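Glycosyl hydrolase family 2, TIM barrel domain protein (Parabacteroides merdae ATCC 43184, PDB 6DXU) acts as a beta-glucuronidase of glycoside hydrolase family 2, probably releasing glucuronic acid from beta-glucuronide conjugates in the human gut. Local coordinates at residues Leu110-Ala115 / Arg192-Val197; His367-Glu372 / Val414-His419; Met464-Arg469 / Val477-Pro482; Gly487-Val492 / Gly541-Gly546. One frame throughout, in Å; residues are numbered along the deposited sequence.

How the interactions relate
The four contacts follow one another along the chain, each closing before the next opens. Interaction 1 pairs two strands of the sugar-binding domain. Interactions 2 and 3 belong to the TIM barrel: the first sits at the ends of its helices, the second on two neighbouring strands, with centres about 18 Å apart. Interaction 4 joins two long loops that follow barrel strands 479-481 and 512-513. Arg-192 NH2 of interaction 1 meets Gln-369 O of interaction 2 in a probable hydrogen bond, so the two domains are joined directly. Interactions 3 and 4 also touch, Arg-469 against Glu-543. The contacts thus run from the sugar-binding domain into the barrel and out to its loops, interactions 1 and 4 lying about 41 Å apart between centres.

Interaction 1: residues Leu110-Ala115 / Arg192-Val197; sequences LDFDGA and RYLNLV
The ring of Phe-112 carries Leu-194 CD1 over the centre of one face, a CH-pi contact 3.6 Å from the centroid, while Trp-138 stacks with it. The Arg-192 guanidinium takes Asp-113 O at its edge, in plane, and the ring of Tyr-193 has Asp-113 OD2 at its edge. The setting is an antiparallel strand pair in the sugar-binding domain of the family, a beta sandwich. Phe-112 and Leu-194 form a non-hydrogen-bonded pair whose side chains run alongside each other. A chi1 of 168° sets Leu-194 CG opposite the backbone nitrogen, which carries CD1 over the ring; Leu-110 and Leu-196 share this greasy face, which packs on strands 118-123 and 162-169.

The other face carries the polar pair Asp-111 and Asn-195. They are hydrogen-bonded: Asp-111 N reaches Asn-195 O at 2.8 Å, and Asn-195 N returns to Asp-111 O at 2.9 Å. The amide ND2 of Asn-195 adds weak bonds to Asp-111 O and to Asp-113 OD1, an asparagine being able to serve both acceptors from one nitrogen. The carboxylate of Asp-111 turns instead to a salt bridge with Lys-30.

Where the pairing ends, glycine is required at Gly-114: its backbone angles would jam a CB against the preceding carbonyl, and that CB would also collide with Arg-192 NH1. Arg-192 spans outward, its NE in a salt bridge with Glu-334 and its NH2 probably bonded to Gln-369 O. NH1 donates to Asp-113 O at 3.0 Å and to Tyr-135 O; water 1 accepts from Gly-114 N, with Arg-192 O 3.0 Å from the water.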
# COMPACT_ATOMS: atom_id res chain seq x y z
N LEU D 110 16.18 -17.63 16.14
CA LEU D 110 15.22 -18.71 15.95
C LEU D 110 15.48 -19.33 14.60
O LEU D 110 15.43 -18.64 13.58
CB LEU D 110 13.78 -18.19 16.02
CG LEU D 110 13.30 -17.58 17.33
CD1 LEU D 110 11.90 -16.96 17.12
CD2 LEU D 110 13.29 -18.61 18.44
N ASP D 111 15.76 -20.63 14.58
CA ASP D 111 16.17 -21.33 13.37
C ASP D 111 15.10 -22.37 13.06
O ASP D 111 14.96 -23.35 13.79
CB ASP D 111 17.55 -21.97 13.57
CG ASP D 111 17.99 -22.81 12.39
OD1 ASP D 111 17.55 -22.54 11.26
OD2 ASP D 111 18.79 -23.75 12.60
N PHE D 112 14.35 -22.15 11.98
CA PHE D 112 13.24 -23.01 11.59
C PHE D 112 13.75 -24.05 10.59
O PHE D 112 14.11 -23.70 9.46
CB PHE D 112 12.12 -22.20 10.94
CG PHE D 112 11.40 -21.25 11.88
CD1 PHE D 112 11.95 -20.01 12.19
CD2 PHE D 112 10.16 -21.58 12.41
CE1 PHE D 112 11.30 -19.13 13.05
CE2 PHE D 112 9.49 -20.68 13.27
CZ PHE D 112 10.06 -19.47 13.59
N ASP D 113 13.76 -25.34 10.99
CA ASP D 113 14.03 -26.39 10.02
C ASP D 113 12.98 -26.41 8.92
O ASP D 113 13.27 -26.83 7.79
CB ASP D 113 14.07 -27.77 10.70
CG ASP D 113 15.37 -28.04 11.43
OD1 ASP D 113 16.18 -27.11 11.60
OD2 ASP D 113 15.57 -29.21 11.85
N GLY D 114 11.76 -25.97 9.22
CA GLY D 114 10.69 -25.93 8.23
C GLY D 114 9.33 -25.80 8.89
O GLY D 114 9.08 -26.44 9.92
N ALA D 115 8.44 -24.99 8.30
CA ALA D 115 7.12 -24.73 8.86
C ALA D 115 6.17 -24.42 7.71
O ALA D 115 6.56 -23.76 6.75
CB ALA D 115 7.15 -23.56 9.84
N ARG D 192 8.59 -29.18 11.57
CA ARG D 192 9.98 -29.56 11.73
C ARG D 192 10.53 -28.76 12.91
O ARG D 192 9.95 -27.75 13.30
CB ARG D 192 10.84 -29.26 10.49
CG ARG D 192 10.43 -30.03 9.24
CD ARG D 192 11.48 -29.82 8.16
NE ARG D 192 10.99 -30.24 6.85
CZ ARG D 192 11.35 -29.68 5.70
NH1 ARG D 192 12.21 -28.66 5.71
NH2 ARG D 192 10.85 -30.13 4.56
N TYR D 193 11.63 -29.24 13.48
CA TYR D 193 12.18 -28.65 14.69
C TYR D 193 12.38 -27.15 14.55
O TYR D 193 12.86 -26.65 13.52
CB TYR D 193 13.53 -29.27 15.03
CG TYR D 193 13.44 -30.70 15.50
CD1 TYR D 193 12.71 -31.02 16.65
CD2 TYR D 193 14.04 -31.72 14.79
CE1 TYR D 193 12.62 -32.34 17.08
CE2 TYR D 193 13.95 -33.05 15.22
CZ TYR D 193 13.24 -33.35 16.36
OH TYR D 193 13.14 -34.66 16.79
N LEU D 194 12.05 -26.46 15.62
CA LEU D 194 12.35 -25.04 15.78
C LEU D 194 13.45 -24.95 16.82
O LEU D 194 13.28 -25.43 17.94
CB LEU D 194 11.10 -24.27 16.23
CG LEU D 194 11.31 -22.83 16.72
CD1 LEU D 194 12.01 -21.98 15.65
CD2 LEU D 194 9.97 -22.20 17.11
N ASN D 195 14.56 -24.32 16.45
CA ASN D 195 15.75 -24.30 17.29
C ASN D 195 15.97 -22.90 17.83
O ASN D 195 15.85 -21.91 17.08
CB ASN D 195 16.99 -24.73 16.52
CG ASN D 195 16.80 -26.05 15.79
OD1 ASN D 195 16.76 -27.10 16.42
ND2 ASN D 195 16.68 -26.00 14.46
N LEU D 196 16.30 -22.82 19.11
CA LEU D 196 16.84 -21.61 19.68
C LEU D 196 18.35 -21.70 19.56
O LEU D 196 18.96 -22.63 20.10
CB LEU D 196 16.42 -21.45 21.15
CG LEU D 196 16.96 -20.20 21.84
CD1 LEU D 196 16.34 -18.98 21.21
CD2 LEU D 196 16.64 -20.25 23.34
N VAL D 197 18.95 -20.74 18.86
CA VAL D 197 20.38 -20.79 18.57
C VAL D 197 21.02 -19.59 19.23
O VAL D 197 20.74 -18.45 18.86
CB VAL D 197 20.66 -20.79 17.06
CG1 VAL D 197 22.16 -20.86 16.80
CG2 VAL D 197 19.93 -21.96 16.39
O HOH W 1 10.71 -25.21 11.91

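Interaction 2: residues His367-Glu372 / Val414-His419; sequences HYQQSE and VQHHNH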
# COMPACT_ATOMS: atom_id res chain seq x y z
N HIS D 367 8.32 -34.16 -3.42
CA HIS D 367 8.20 -33.00 -4.28
C HIS D 367 8.72 -31.72 -3.63
O HIS D 367 8.31 -30.62 -4.02
CB HIS D 367 6.74 -32.82 -4.71
CG HIS D 367 6.19 -34.03 -5.41
ND1 HIS D 367 6.82 -34.62 -6.48
CD2 HIS D 367 5.09 -34.78 -5.17
CE1 HIS D 367 6.12 -35.67 -6.88
NE2 HIS D 367 5.06 -35.78 -6.10
N TYR D 368 9.64 -31.82 -2.67
CA TYR D 368 10.07 -30.62 -1.96
C TYR D 368 11.37 -30.88 -1.22
O TYR D 368 11.81 -32.02 -1.05
CB TYR D 368 8.98 -30.11 -0.99
CG TYR D 368 8.31 -31.26 -0.26
CD1 TYR D 368 8.95 -31.90 0.79
CD2 TYR D 368 7.04 -31.71 -0.63
CE1 TYR D 368 8.34 -32.97 1.47
CE2 TYR D 368 6.43 -32.78 0.03
CZ TYR D 368 7.08 -33.40 1.08
OH TYR D 368 6.46 -34.47 1.73
N GLN D 369 12.01 -29.78 -0.81
CA GLN D 369 13.18 -29.86 0.06
C GLN D 369 12.78 -30.53 1.36
O GLN D 369 11.71 -30.26 1.92
CB GLN D 369 13.72 -28.45 0.33
CG GLN D 369 14.89 -28.41 1.32
CD GLN D 369 15.39 -26.99 1.57
OE1 GLN D 369 15.13 -26.06 0.79
NE2 GLN D 369 16.11 -26.81 2.68
N GLN D 370 13.63 -31.41 1.87
CA GLN D 370 13.27 -32.14 3.08
C GLN D 370 14.19 -31.76 4.22
O GLN D 370 15.19 -31.05 4.04
CB GLN D 370 13.28 -33.65 2.81
CG GLN D 370 12.10 -34.04 1.90
CD GLN D 370 11.70 -35.50 2.01
OE1 GLN D 370 12.28 -36.27 2.78
NE2 GLN D 370 10.69 -35.89 1.24
N SER D 371 13.82 -32.19 5.43
CA SER D 371 14.63 -31.91 6.62
C SER D 371 16.10 -32.21 6.38
O SER D 371 16.45 -33.24 5.79
CB SER D 371 14.13 -32.77 7.79
OG SER D 371 15.06 -32.76 8.85
N GLU D 372 16.98 -31.34 6.89
CA GLU D 372 18.41 -31.61 6.76
C GLU D 372 18.82 -32.89 7.49
O GLU D 372 19.86 -33.46 7.16
CB GLU D 372 19.24 -30.43 7.28
CG GLU D 372 20.74 -30.58 6.91
CD GLU D 372 21.39 -29.29 6.44
OE1 GLU D 372 21.03 -28.21 6.95
OE2 GLU D 372 22.27 -29.36 5.54
N VAL D 414 21.51 -23.50 -1.97
CA VAL D 414 22.41 -22.89 -0.99
C VAL D 414 22.46 -23.72 0.29
O VAL D 414 23.54 -23.97 0.85
CB VAL D 414 21.98 -21.44 -0.71
CG1 VAL D 414 22.67 -20.90 0.54
CG2 VAL D 414 22.31 -20.55 -1.91
N GLN D 415 21.30 -24.18 0.77
CA GLN D 415 21.29 -24.88 2.05
C GLN D 415 21.84 -26.30 1.96
O GLN D 415 22.46 -26.76 2.92
CB GLN D 415 19.87 -24.91 2.62
CG GLN D 415 19.44 -23.52 3.10
CD GLN D 415 17.97 -23.42 3.40
OE1 GLN D 415 17.30 -24.42 3.62
NE2 GLN D 415 17.46 -22.18 3.42
N HIS D 416 21.64 -27.02 0.84
CA HIS D 416 22.05 -28.42 0.74
C HIS D 416 23.25 -28.64 -0.18
O HIS D 416 23.58 -29.79 -0.49
CB HIS D 416 20.87 -29.28 0.27
CG HIS D 416 19.80 -29.42 1.31
ND1 HIS D 416 18.58 -30.01 1.06
CD2 HIS D 416 19.79 -29.06 2.62
CE1 HIS D 416 17.85 -29.98 2.16
NE2 HIS D 416 18.56 -29.42 3.13
N HIS D 417 23.91 -27.56 -0.58
CA HIS D 417 25.03 -27.63 -1.53
C HIS D 417 26.12 -28.60 -1.10
O HIS D 417 26.75 -29.25 -1.94
CB HIS D 417 25.63 -26.23 -1.69
CG HIS D 417 26.95 -26.21 -2.39
ND1 HIS D 417 28.15 -26.33 -1.72
CD2 HIS D 417 27.26 -26.03 -3.69
CE1 HIS D 417 29.14 -26.27 -2.59
NE2 HIS D 417 28.63 -26.08 -3.79
N ASN D 418 26.40 -28.68 0.20
CA ASN D 418 27.58 -29.42 0.63
C ASN D 418 27.35 -30.93 0.70
O ASN D 418 28.33 -31.67 0.88
CB ASN D 418 28.06 -28.94 2.01
CG ASN D 418 28.42 -27.45 2.03
OD1 ASN D 418 28.82 -26.88 1.01
ND2 ASN D 418 28.28 -26.82 3.20
N HIS D 419 26.11 -31.41 0.60
CA HIS D 419 25.87 -32.84 0.78
C HIS D 419 26.38 -33.66 -0.40
O HIS D 419 25.85 -33.52 -1.51
CB HIS D 419 24.37 -33.11 0.97
CG HIS D 419 23.83 -32.53 2.23
ND1 HIS D 419 24.10 -33.07 3.47
CD2 HIS D 419 23.07 -31.43 2.46
CE1 HIS D 419 23.52 -32.33 4.40
NE2 HIS D 419 22.88 -31.34 3.81
O HOH W 2 16.41 -28.73 4.89
O HOH W 3 18.54 -26.49 5.70
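In the TIM barrel, the loop leading from strand 362-364 into helix 372-381 meets the C-terminal end of helix 399-416, with Gln-369 and Glu-372 reaching across to Gln-415, His-416 and His-419. Gln-369 stretches fully, and its NE2 donates to Gln-415 OE1 at 2.8 Å along a nearly straight line (167°). The acceptor lies in the amide plane of Gln-369, yet the two amides are turned steeply against each other, 70° apart. Gln-415 passes the connection on, since its NE2 donates to Ser-137 O of the sugar-binding domain.

Nearer the backbone, Gln-369 CG rests against His-416 CE1 at 3.5 Å. Water 2 accepts from Gln-369 NE2, donates to Gln-370 O and is bonded to His-416 NE2, 2.9 Å away. The far nitrogen of that ring, ND1, is bonded to Glu-387, which fixes the ring's rotation. With only a methyl at Gln-369, as in an alanine, Gln-415 OE1 is likely to lose its amide donor and water 2 one of its partners, while the side of the His-416 ring is uncovered.

Glu-372, the first residue of its helix, bends at chi2 (138°) to bring OE2 to His-419 NE2 at 2.7 Å. The carboxylate uses its anti lone pair. Its other oxygen, OE1, accepts from water 3, which also donates to Gln-415 OE1 and thus ties the two ends of the contact together. His-419 ND1 is in turn bonded to Asp-379. An imidazole held at both nitrogens by carboxylates is likely to be biased toward its protonated, positively charged form.

Interaction 3: residues Met464-Arg469 / Val477-Pro482; sequences MTAIRR and VDVYSP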
# COMPACT_ATOMS: atom_id res chain seq x y z
N MET D 464 23.18 -31.85 -11.79
CA MET D 464 22.26 -31.87 -12.91
C MET D 464 20.89 -31.34 -12.49
O MET D 464 20.45 -31.55 -11.36
CB MET D 464 22.11 -33.30 -13.45
CG MET D 464 23.42 -33.97 -13.91
SD MET D 464 23.99 -33.18 -15.44
CE MET D 464 23.53 -34.45 -16.61
N THR D 465 20.22 -30.65 -13.41
CA THR D 465 18.82 -30.32 -13.20
C THR D 465 17.93 -31.41 -13.79
O THR D 465 18.33 -32.14 -14.71
CB THR D 465 18.44 -28.97 -13.83
OG1 THR D 465 18.57 -29.05 -15.25
CG2 THR D 465 19.32 -27.84 -13.30
N ALA D 466 16.71 -31.51 -13.28
CA ALA D 466 15.76 -32.49 -13.80
C ALA D 466 14.34 -32.03 -13.56
O ALA D 466 14.07 -31.19 -12.70
CB ALA D 466 15.96 -33.87 -13.15
N ILE D 467 13.41 -32.62 -14.32
CA ILE D 467 11.97 -32.55 -14.05
C ILE D 467 11.37 -33.91 -14.36
O ILE D 467 12.00 -34.77 -14.98
CB ILE D 467 11.24 -31.47 -14.88
CG1 ILE D 467 11.40 -31.73 -16.38
CG2 ILE D 467 11.72 -30.08 -14.51
CD1 ILE D 467 10.62 -30.71 -17.25
N ARG D 468 10.11 -34.09 -13.93
CA ARG D 468 9.33 -35.28 -14.23
C ARG D 468 8.03 -34.90 -14.92
O ARG D 468 7.30 -34.01 -14.45
CB ARG D 468 9.03 -36.08 -12.96
CG ARG D 468 8.22 -37.34 -13.25
CD ARG D 468 7.82 -38.13 -12.00
NE ARG D 468 6.97 -39.23 -12.45
CZ ARG D 468 5.67 -39.12 -12.68
NH1 ARG D 468 5.05 -37.96 -12.46
NH2 ARG D 468 4.99 -40.17 -13.13
N ARG D 469 7.75 -35.57 -16.04
CA ARG D 469 6.50 -35.50 -16.81
C ARG D 469 6.11 -34.06 -17.18
O ARG D 469 5.16 -33.47 -16.66
CB ARG D 469 5.34 -36.19 -16.10
CG ARG D 469 4.27 -36.63 -17.11
CD ARG D 469 2.93 -36.90 -16.44
NE ARG D 469 2.10 -35.70 -16.45
CZ ARG D 469 0.82 -35.69 -16.12
NH1 ARG D 469 0.22 -36.83 -15.75
NH2 ARG D 469 0.13 -34.55 -16.14
N VAL D 477 15.96 -29.33 -19.38
CA VAL D 477 16.68 -29.81 -18.20
C VAL D 477 17.79 -30.77 -18.62
O VAL D 477 17.80 -31.31 -19.73
CB VAL D 477 15.72 -30.49 -17.21
CG1 VAL D 477 14.78 -29.47 -16.62
CG2 VAL D 477 14.93 -31.58 -17.92
N ASP D 478 18.72 -31.01 -17.69
CA ASP D 478 19.80 -31.96 -17.94
C ASP D 478 19.29 -33.40 -18.01
O ASP D 478 19.68 -34.16 -18.89
CB ASP D 478 20.87 -31.85 -16.86
CG ASP D 478 21.52 -30.48 -16.82
OD1 ASP D 478 21.87 -29.98 -17.90
OD2 ASP D 478 21.69 -29.92 -15.73
N VAL D 479 18.44 -33.78 -17.05
CA VAL D 479 17.97 -35.15 -16.87
C VAL D 479 16.45 -35.13 -16.86
O VAL D 479 15.84 -34.22 -16.28
CB VAL D 479 18.52 -35.76 -15.56
CG1 VAL D 479 17.87 -37.12 -15.24
CG2 VAL D 479 20.06 -35.87 -15.60
N TYR D 480 15.82 -36.09 -17.54
CA TYR D 480 14.37 -36.07 -17.71
C TYR D 480 13.75 -37.41 -17.33
O TYR D 480 14.31 -38.46 -17.65
CB TYR D 480 13.98 -35.72 -19.15
CG TYR D 480 12.49 -35.64 -19.34
CD1 TYR D 480 11.79 -34.51 -18.92
CD2 TYR D 480 11.77 -36.68 -19.94
CE1 TYR D 480 10.41 -34.43 -19.07
CE2 TYR D 480 10.39 -36.60 -20.11
CZ TYR D 480 9.72 -35.47 -19.66
OH TYR D 480 8.36 -35.37 -19.81
N SER D 481 12.60 -37.36 -16.65
CA SER D 481 11.79 -38.54 -16.38
C SER D 481 10.42 -38.41 -17.03
O SER D 481 9.72 -37.42 -16.78
CB SER D 481 11.60 -38.78 -14.87
OG SER D 481 10.84 -39.97 -14.65
N PRO D 482 10.00 -39.37 -17.84
CA PRO D 482 8.60 -39.42 -18.28
C PRO D 482 7.73 -40.09 -17.23
O PRO D 482 8.21 -40.44 -16.15
CB PRO D 482 8.67 -40.25 -19.56
CG PRO D 482 9.75 -41.27 -19.21
CD PRO D 482 10.79 -40.48 -18.41
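Asp-478 reaches back to Thr-465 on the neighbouring strand. Its CB meets Thr-465 O and, 3.7 Å away, Met-464 SD, with the methyl CE of the curled methionine also against it. CG passes the threonine hydroxyl, and OD2 at the tip accepts from Thr-465 N at 2.8 Å in an almost straight bond (174°), met on its anti side. His-457 is a further partner of OD2. The exchange is reciprocal, for Thr-465 OG1 accepts from Asp-478 N at 3.1 Å; this hydroxyl is turned to chi1 65°, between N and the carbonyl carbon, and is also bonded to His-453. Were a leucine to replace Asp-478, Thr-465 N and His-457 would probably be left without their shared acceptor.

Beyond this polar start three backbone bonds join the parallel strands: Val-479 N to Thr-465 O, Ser-481 N to Ile-467 O, and Arg-469 N to Ser-481 O at 2.8 Å. Ala-466 is suitably small, since its CB already sits by Val-479 O. Branched Ile-467 serves two neighbours on the face toward helix 442-459: CG2 meets Val-477 CG1 at 3.8 Å, and CG1 approaches the edge of the Tyr-480 ring at CD1. Tyr-480 OH continues to Cys-470 N.

Arg-468 and Arg-469 form salt bridges with Glu-430 and Asp-432 respectively, at the C-terminal ends of the strands, and Arg-468 NE bonds to Val-513 O. The ten residues between the strands hold no helix, so the usual beta-alpha-beta unit is abbreviated here. The two strands are neighbours in the parallel sheet of the family's TIM barrel, beside strand 422-429.

Interaction 4: residues Gly487-Val492 / Gly541-Gly546; sequences GWYRGV and GDERAG
Stacking of like charges dominates: the guanidinium of Arg-490 lies flat on that of Arg-544, with centres 3.6 Å apart and planes only 8° from parallel. The two chains cross at about a right angle, so the flat ends overlap although the chains arrive from different directions. Asp-542 holds Arg-544 side-on, OD2 accepting from NE at 2.9 Å and OD1 from NH1 at 3.0 Å, and Asp-547 makes a salt bridge with Arg-490 NH2. The carboxylates of Asp-542 and Asp-547 supply the countercharge beside the stacked guanidinium groups.

One hydrogen bond joins the segments. Arg-490 NE donates to Asp-542 O at 3.0 Å, the oxygen lying in the guanidinium plane; a bend at chi3 (-61°) turns the group so that its edge meets this carbonyl while its face meets Arg-544. Asp-542 thus serves both arginines, one through its backbone and the other through its carboxylate.

Apolar and ring contacts fill in the rest. Arg-490 CB lies 3.7 Å from Gly-541 CA. The side chain of Glu-543 runs alongside Tyr-489, its CD 4.0 Å above one face of the ring and toward the rim. On the opposite face Trp-488 CD1 sits over the centre, so the ring is held between the two, and its OH bonds to Lys-612 and Arg-601. The Tyr-489 side chain is about 10 Å from a bound bicine.

Trp-488 and Tyr-489 rest on Ser-558 of helix 557-560. The contact ties the loop between strand 479-481 and helix 496-504 to the one between strand 512-513 and helix 557-560.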
# COMPACT_ATOMS: atom_id res chain seq x y z
N GLY D 487 1.46 -51.54 -15.85
CA GLY D 487 0.74 -52.44 -14.98
C GLY D 487 -0.03 -51.76 -13.89
O GLY D 487 -0.63 -52.45 -13.05
N TRP D 488 -0.02 -50.43 -13.83
CA TRP D 488 -0.89 -49.80 -12.85
C TRP D 488 -1.84 -48.82 -13.53
O TRP D 488 -2.96 -49.21 -13.87
CB TRP D 488 -0.09 -49.12 -11.74
CG TRP D 488 -1.01 -48.73 -10.61
CD1 TRP D 488 -1.39 -47.46 -10.24
CD2 TRP D 488 -1.74 -49.63 -9.77
NE1 TRP D 488 -2.28 -47.52 -9.18
CE2 TRP D 488 -2.51 -48.84 -8.88
CE3 TRP D 488 -1.80 -51.02 -9.67
CZ2 TRP D 488 -3.34 -49.41 -7.91
CZ3 TRP D 488 -2.62 -51.59 -8.69
CH2 TRP D 488 -3.37 -50.79 -7.83
N TYR D 489 -1.40 -47.58 -13.76
CA TYR D 489 -2.31 -46.61 -14.36
C TYR D 489 -2.57 -46.89 -15.83
O TYR D 489 -3.56 -46.39 -16.37
CB TYR D 489 -1.78 -45.18 -14.19
CG TYR D 489 -1.83 -44.68 -12.76
CD1 TYR D 489 -0.68 -44.25 -12.11
CD2 TYR D 489 -3.03 -44.69 -12.05
CE1 TYR D 489 -0.72 -43.82 -10.81
CE2 TYR D 489 -3.08 -44.25 -10.73
CZ TYR D 489 -1.93 -43.82 -10.12
OH TYR D 489 -1.96 -43.38 -8.82
N ARG D 490 -1.73 -47.69 -16.48
CA ARG D 490 -1.93 -48.01 -17.88
C ARG D 490 -1.17 -49.28 -18.24
O ARG D 490 -0.08 -49.55 -17.71
CB ARG D 490 -1.47 -46.85 -18.78
CG ARG D 490 -1.78 -47.02 -20.25
CD ARG D 490 -1.59 -45.70 -21.00
NE ARG D 490 -2.49 -44.66 -20.50
CZ ARG D 490 -3.73 -44.47 -20.94
NH1 ARG D 490 -4.23 -45.25 -21.89
NH2 ARG D 490 -4.48 -43.50 -20.43
N GLY D 491 -1.76 -50.07 -19.13
CA GLY D 491 -1.10 -51.22 -19.70
C GLY D 491 -0.80 -52.35 -18.74
O GLY D 491 -1.38 -52.48 -17.65
N VAL D 492 0.16 -53.17 -19.14
CA VAL D 492 0.55 -54.36 -18.39
C VAL D 492 2.00 -54.21 -17.98
O VAL D 492 2.80 -53.58 -18.69
CB VAL D 492 0.32 -55.63 -19.23
CG1 VAL D 492 -1.16 -55.75 -19.58
CG2 VAL D 492 1.17 -55.59 -20.51
N GLY D 541 2.17 -46.82 -21.16
CA GLY D 541 2.12 -47.03 -19.73
C GLY D 541 2.16 -45.75 -18.93
O GLY D 541 2.45 -45.78 -17.73
N ASP D 542 1.87 -44.61 -19.56
CA ASP D 542 1.90 -43.32 -18.89
C ASP D 542 0.57 -43.03 -18.22
O ASP D 542 -0.50 -43.47 -18.67
CB ASP D 542 2.25 -42.20 -19.88
CG ASP D 542 1.28 -42.12 -21.04
OD1 ASP D 542 1.14 -43.12 -21.78
OD2 ASP D 542 0.65 -41.04 -21.22
N GLU D 543 0.63 -42.27 -17.12
CA GLU D 543 -0.57 -41.77 -16.46
C GLU D 543 -1.05 -40.51 -17.17
O GLU D 543 -0.29 -39.54 -17.31
CB GLU D 543 -0.29 -41.48 -14.98
CG GLU D 543 -1.48 -40.87 -14.24
CD GLU D 543 -1.09 -40.26 -12.90
OE1 GLU D 543 0.06 -40.47 -12.46
OE2 GLU D 543 -1.94 -39.56 -12.28
N ARG D 544 -2.30 -40.52 -17.62
CA ARG D 544 -2.97 -39.38 -18.23
C ARG D 544 -4.13 -38.92 -17.35
O ARG D 544 -4.55 -39.63 -16.43
CB ARG D 544 -3.47 -39.72 -19.64
CG ARG D 544 -2.36 -40.05 -20.62
CD ARG D 544 -2.89 -40.72 -21.87
NE ARG D 544 -1.87 -41.59 -22.44
CZ ARG D 544 -2.08 -42.47 -23.41
NH1 ARG D 544 -1.08 -43.22 -23.85
NH2 ARG D 544 -3.29 -42.61 -23.94
N ALA D 545 -4.64 -37.73 -17.66
CA ALA D 545 -5.75 -37.16 -16.90
C ALA D 545 -6.91 -38.14 -16.82
O ALA D 545 -7.37 -38.67 -17.84
CB ALA D 545 -6.20 -35.84 -17.55
N GLY D 546 -7.38 -38.39 -15.60
CA GLY D 546 -8.45 -39.33 -15.34
C GLY D 546 -8.00 -40.71 -14.92
O GLY D 546 -8.79 -41.43 -14.29